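PDB 1VJK: molybdopterin converting factor, subunit 1 from Pyrococcus furiosus, which probably serves as the small, ubiquitin-like sulfur-carrier subunit of molybdopterin synthase in the biosynthesis of molybdenum cofactor. Local coordinates for residues 14-19 with 44-49; 55-60 with 64-69. One frame throughout, in Å; residues are numbered along the deposited sequence.

Interaction 1. Residues 14-19 with 44-49; sequences VKYFAR and EEIKKR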
# COMPACT_ATOMS: atom_id res chain seq x y z
N VAL A 14 -5.65 -4.02 -2.75
CA VAL A 14 -4.20 -3.88 -2.76
C VAL A 14 -3.59 -4.87 -3.72
O VAL A 14 -3.89 -6.06 -3.63
CB VAL A 14 -3.58 -4.06 -1.35
CG1 VAL A 14 -2.07 -3.90 -1.38
CG2 VAL A 14 -4.22 -3.08 -0.36
N LYS A 15 -2.76 -4.37 -4.66
CA LYS A 15 -2.08 -5.24 -5.62
C LYS A 15 -0.60 -5.18 -5.32
O LYS A 15 0.02 -4.10 -5.35
CB LYS A 15 -2.36 -4.81 -7.07
CG LYS A 15 -3.83 -4.87 -7.50
CD LYS A 15 -3.98 -4.44 -8.96
CE LYS A 15 -5.38 -4.71 -9.49
N TYR A 16 -0.02 -6.33 -5.02
CA TYR A 16 1.42 -6.44 -4.77
C TYR A 16 2.15 -6.82 -6.02
O TYR A 16 1.63 -7.60 -6.84
CB TYR A 16 1.66 -7.51 -3.69
CG TYR A 16 0.99 -7.21 -2.38
CD1 TYR A 16 1.55 -6.30 -1.48
CD2 TYR A 16 -0.19 -7.84 -2.03
CE1 TYR A 16 0.95 -6.00 -0.27
CE2 TYR A 16 -0.81 -7.57 -0.80
CZ TYR A 16 -0.22 -6.63 0.07
OH TYR A 16 -0.85 -6.34 1.28
N PHE A 17 3.37 -6.31 -6.15
CA PHE A 17 4.19 -6.57 -7.32
C PHE A 17 5.54 -7.13 -6.96
O PHE A 17 6.10 -6.83 -5.91
CB PHE A 17 4.39 -5.26 -8.11
CG PHE A 17 3.14 -4.75 -8.75
CD1 PHE A 17 2.85 -5.08 -10.07
CD2 PHE A 17 2.25 -3.94 -8.03
CE1 PHE A 17 1.68 -4.60 -10.68
CE2 PHE A 17 1.08 -3.48 -8.61
CZ PHE A 17 0.80 -3.80 -9.95
N ALA A 18 6.08 -7.94 -7.88
CA ALA A 18 7.45 -8.43 -7.78
C ALA A 18 7.68 -9.11 -6.42
O ALA A 18 6.86 -9.94 -6.01
CB ALA A 18 8.46 -7.32 -8.06
N ARG A 19 8.77 -8.78 -5.71
CA ARG A 19 9.07 -9.57 -4.50
C ARG A 19 8.04 -9.38 -3.40
O ARG A 19 7.93 -10.21 -2.51
CB ARG A 19 10.48 -9.31 -3.98
CG ARG A 19 10.71 -7.99 -3.31
CD ARG A 19 12.17 -7.84 -2.96
NE ARG A 19 12.45 -6.53 -2.39
CZ ARG A 19 12.39 -6.24 -1.08
NH1 ARG A 19 12.07 -7.18 -0.18
NH2 ARG A 19 12.66 -4.98 -0.69
N GLU A 44 0.28 1.11 7.45
CA GLU A 44 0.36 0.45 8.76
C GLU A 44 -0.39 -0.86 8.83
O GLU A 44 0.08 -1.80 9.50
CB GLU A 44 -0.07 1.40 9.87
CG GLU A 44 0.90 2.58 10.04
CD GLU A 44 2.35 2.16 10.17
OE1 GLU A 44 2.69 1.48 11.16
OE2 GLU A 44 3.17 2.50 9.28
N GLU A 45 -1.53 -0.94 8.15
CA GLU A 45 -2.29 -2.18 8.15
C GLU A 45 -1.57 -3.27 7.35
O GLU A 45 -1.61 -4.43 7.77
CB GLU A 45 -3.72 -1.94 7.62
CG GLU A 45 -4.59 -3.20 7.50
CD GLU A 45 -4.98 -3.83 8.83
OE1 GLU A 45 -4.88 -3.17 9.88
OE2 GLU A 45 -5.42 -5.00 8.83
N ILE A 46 -0.91 -2.92 6.23
CA ILE A 46 -0.13 -3.91 5.48
C ILE A 46 0.96 -4.50 6.38
O ILE A 46 1.13 -5.74 6.43
CB ILE A 46 0.45 -3.28 4.21
CG1 ILE A 46 -0.70 -3.04 3.21
CG2 ILE A 46 1.51 -4.17 3.61
CD1 ILE A 46 -0.33 -2.15 2.07
N LYS A 47 1.64 -3.63 7.12
CA LYS A 47 2.68 -4.07 8.05
C LYS A 47 2.13 -4.94 9.19
O LYS A 47 2.82 -5.89 9.63
CB LYS A 47 3.42 -2.86 8.62
CG LYS A 47 4.18 -2.10 7.60
CD LYS A 47 4.80 -0.85 8.25
CE LYS A 47 5.57 -0.04 7.27
NZ LYS A 47 5.84 1.30 7.91
N LYS A 48 0.92 -4.65 9.64
CA LYS A 48 0.29 -5.43 10.69
C LYS A 48 -0.10 -6.82 10.18
O LYS A 48 0.03 -7.81 10.92
CB LYS A 48 -0.96 -4.69 11.20
CG LYS A 48 -1.69 -5.41 12.33
CD LYS A 48 -2.85 -4.57 12.85
CE LYS A 48 -3.51 -5.27 14.02
NZ LYS A 48 -4.24 -6.50 13.57
N ARG A 49 -0.58 -6.91 8.95
CA ARG A 49 -0.99 -8.19 8.40
C ARG A 49 0.19 -9.05 7.99
O ARG A 49 0.13 -10.28 8.00
CB ARG A 49 -1.86 -7.97 7.17
CG ARG A 49 -3.19 -7.42 7.49
CD ARG A 49 -4.06 -7.36 6.28
NE ARG A 49 -5.39 -6.84 6.62
CZ ARG A 49 -6.51 -7.16 5.97
NH1 ARG A 49 -6.49 -7.96 4.91
NH2 ARG A 49 -7.64 -6.61 6.37

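Interaction 2. Residues 55-60 with 64-69; sequences EEVFGE and EDADVN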
# COMPACT_ATOMS: atom_id res chain seq x y z
N GLU A 55 10.08 -4.10 8.04
CA GLU A 55 11.50 -3.80 7.80
C GLU A 55 11.71 -3.11 6.44
O GLU A 55 12.85 -2.71 6.10
CB GLU A 55 12.30 -5.11 7.87
CG GLU A 55 12.33 -5.85 9.23
CD GLU A 55 10.96 -6.23 9.81
OE1 GLU A 55 10.08 -6.84 9.09
OE2 GLU A 55 10.75 -5.94 11.03
N GLU A 56 10.64 -2.97 5.67
CA GLU A 56 10.71 -2.36 4.34
C GLU A 56 10.38 -0.88 4.44
O GLU A 56 9.38 -0.49 5.05
CB GLU A 56 9.74 -3.05 3.38
CG GLU A 56 9.97 -4.55 3.26
CD GLU A 56 11.19 -4.90 2.43
OE1 GLU A 56 11.72 -4.01 1.76
OE2 GLU A 56 11.63 -6.08 2.47
N VAL A 57 11.19 -0.05 3.81
CA VAL A 57 10.96 1.39 3.86
C VAL A 57 10.00 1.82 2.75
O VAL A 57 10.29 1.62 1.56
CB VAL A 57 12.27 2.17 3.78
CG1 VAL A 57 12.02 3.67 3.75
CG2 VAL A 57 13.15 1.81 4.98
N PHE A 58 8.85 2.36 3.14
CA PHE A 58 7.89 2.91 2.17
C PHE A 58 8.21 4.35 1.87
O PHE A 58 8.48 5.15 2.78
CB PHE A 58 6.45 2.83 2.72
CG PHE A 58 5.86 1.43 2.74
CD1 PHE A 58 4.79 1.11 1.92
CD2 PHE A 58 6.36 0.46 3.61
CE1 PHE A 58 4.22 -0.17 1.94
CE2 PHE A 58 5.80 -0.83 3.64
CZ PHE A 58 4.73 -1.13 2.81
N GLY A 59 8.18 4.68 0.60
CA GLY A 59 8.36 6.05 0.19
C GLY A 59 7.04 6.79 0.13
O GLY A 59 5.94 6.21 0.08
N GLU A 60 7.16 8.11 0.14
CA GLU A 60 6.02 8.97 -0.06
C GLU A 60 6.07 9.48 -1.48
O GLU A 60 7.07 10.13 -1.88
CB GLU A 60 6.03 10.11 0.94
CG GLU A 60 4.75 10.93 0.89
CD GLU A 60 4.51 11.81 2.11
OE1 GLU A 60 5.48 12.13 2.85
OE2 GLU A 60 3.35 12.23 2.29
N GLU A 64 12.95 6.71 -5.31
CA GLU A 64 13.79 5.60 -5.78
C GLU A 64 14.65 5.00 -4.66
O GLU A 64 15.15 3.88 -4.80
CB GLU A 64 14.67 6.03 -6.97
N ASP A 65 14.79 5.73 -3.55
CA ASP A 65 15.64 5.26 -2.45
C ASP A 65 14.90 4.36 -1.45
O ASP A 65 15.53 3.67 -0.64
CB ASP A 65 16.28 6.44 -1.73
CG ASP A 65 17.14 7.29 -2.65
OD1 ASP A 65 17.88 6.71 -3.49
OD2 ASP A 65 17.13 8.55 -2.62
N ALA A 66 13.57 4.37 -1.52
CA ALA A 66 12.73 3.52 -0.68
C ALA A 66 12.72 2.09 -1.18
O ALA A 66 13.09 1.81 -2.32
CB ALA A 66 11.31 4.08 -0.66
N ASP A 67 12.31 1.16 -0.33
CA ASP A 67 12.10 -0.21 -0.77
C ASP A 67 10.79 -0.35 -1.54
O ASP A 67 10.69 -1.20 -2.43
CB ASP A 67 12.08 -1.17 0.42
CG ASP A 67 13.37 -1.19 1.17
OD1 ASP A 67 14.42 -1.48 0.53
OD2 ASP A 67 13.46 -0.93 2.38
N VAL A 68 9.79 0.46 -1.16
CA VAL A 68 8.43 0.31 -1.66
C VAL A 68 7.93 1.68 -2.07
O VAL A 68 8.12 2.65 -1.35
CB VAL A 68 7.46 -0.21 -0.55
CG1 VAL A 68 6.08 -0.51 -1.12
CG2 VAL A 68 8.00 -1.45 0.17
N ASN A 69 7.23 1.73 -3.20
CA ASN A 69 6.40 2.88 -3.54
C ASN A 69 4.98 2.39 -3.73
O ASN A 69 4.74 1.19 -3.98
CB ASN A 69 6.84 3.54 -4.87
CG ASN A 69 8.13 4.40 -4.75
OD1 ASN A 69 8.52 5.03 -5.74
ND2 ASN A 69 8.79 4.41 -3.59

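Interaction 1. Residues 14-19 with 44-49
Ile46 extends from helix 39-49 to meet Val14 and Tyr16 on strand 10-16, a piece of the helix-over-sheet core of the beta-grasp (ubiquitin-like) fold expected of a MoaD-type protein. The tight part is small and apolar. CD1 of Ile46 lies 4.2 Å from CG1 of Val14, while its CG2 approaches the rim of the Tyr16 ring near the ring plane, 4.3 Å from CE1. Tyr16 and Ile46 arrive from opposite directions; with CG2 of Ile46 anti to the backbone N and CG1 anti to the carbonyl carbon (chi1 -72°), both branches face the phenol end. Isoleucine suits the place because its branches let one residue meet both Val14, through CD1, and Tyr16, whose buried OH is hydrogen-bonded to Glu29 of strand 28-33. Away from this buried patch the helix carries more exposed charged pairs: Lys47 with Glu44, and Arg49, whose NE gives Glu45 OE2 a nearly straight bond of 2.9 Å (175°) on the anti lone pair and whose second partner is Glu29. Back in the core, Val14 CG1 lies 3.6 Å above the plane of the Tyr16 ring, offset toward its rim, and Tyr16 OH lies 3.8 Å from Ile46 CG1.

Interaction 2. Residues 55-60 with 64-69
With CG of Asp67 anti to its carbonyl carbon (chi1 -62°), the carboxylate swings beside Val57, and CG1 of Val68 anti to its backbone N (chi1 -174°) brings the isopropyl group over Phe58. Asp67 OD2 accepts the Val57 N-H through its anti lone pair, 2.8 Å away and nearly straight at 175°. Val57 O in turn takes Val68 N at 3.0 Å, with a weak second bond from Asp67 N. Beyond the single bridge of Phe58 with Val68, Gly59 N reaches Val68 O at 2.8 Å; this oxygen also accepts Asn69 ND2 from above its carbonyl plane. Glycine fits here because a CB would run into Asn69 ND2 and crowd the Ala66 methyl. Val68 CB makes a CH-pi contact over one Phe58 face, 4.0 Å from the ring centroid. Glu56 OE1 comes within 3.6 Å of Asp67 OD2, a like-charge approach probably eased by Arg19, the salt-bridge partner of Glu56. With an alanine here instead of Asp67, the Val57 N-H would probably lose its acceptor, leaving that end held by the bonds to Val57 O. Segment 64-69 runs into strand 69-72 at Asn69, with Phe58 against helix 39-49 and Val68 touching both Phe20 of helix 19-24 and Val91 of strand 88-92.

How the interactions relate
Along the chain the contacts come in series: interaction 1 closes with helix 39-49 before interaction 2 opens in the loop that leads to strand 69-72. Their centres lie about 12 Å apart, and they touch directly. Arg19, just past strand 10-16, bridges the two through its carboxylate partner in segment 55-60, and Lys47 CE on the helix packs 3.7 Å from Phe58 CE2. Both contacts also border strand 88-92, through Val91, which touches Val14, Tyr16 and Val68. Interaction 1 thus joins the helix to a central strand of the mixed sheet, whereas interaction 2 folds the connection between helix 39-49 and strand 69-72, at one edge of the sheet, back on itself within one compact beta-grasp domain.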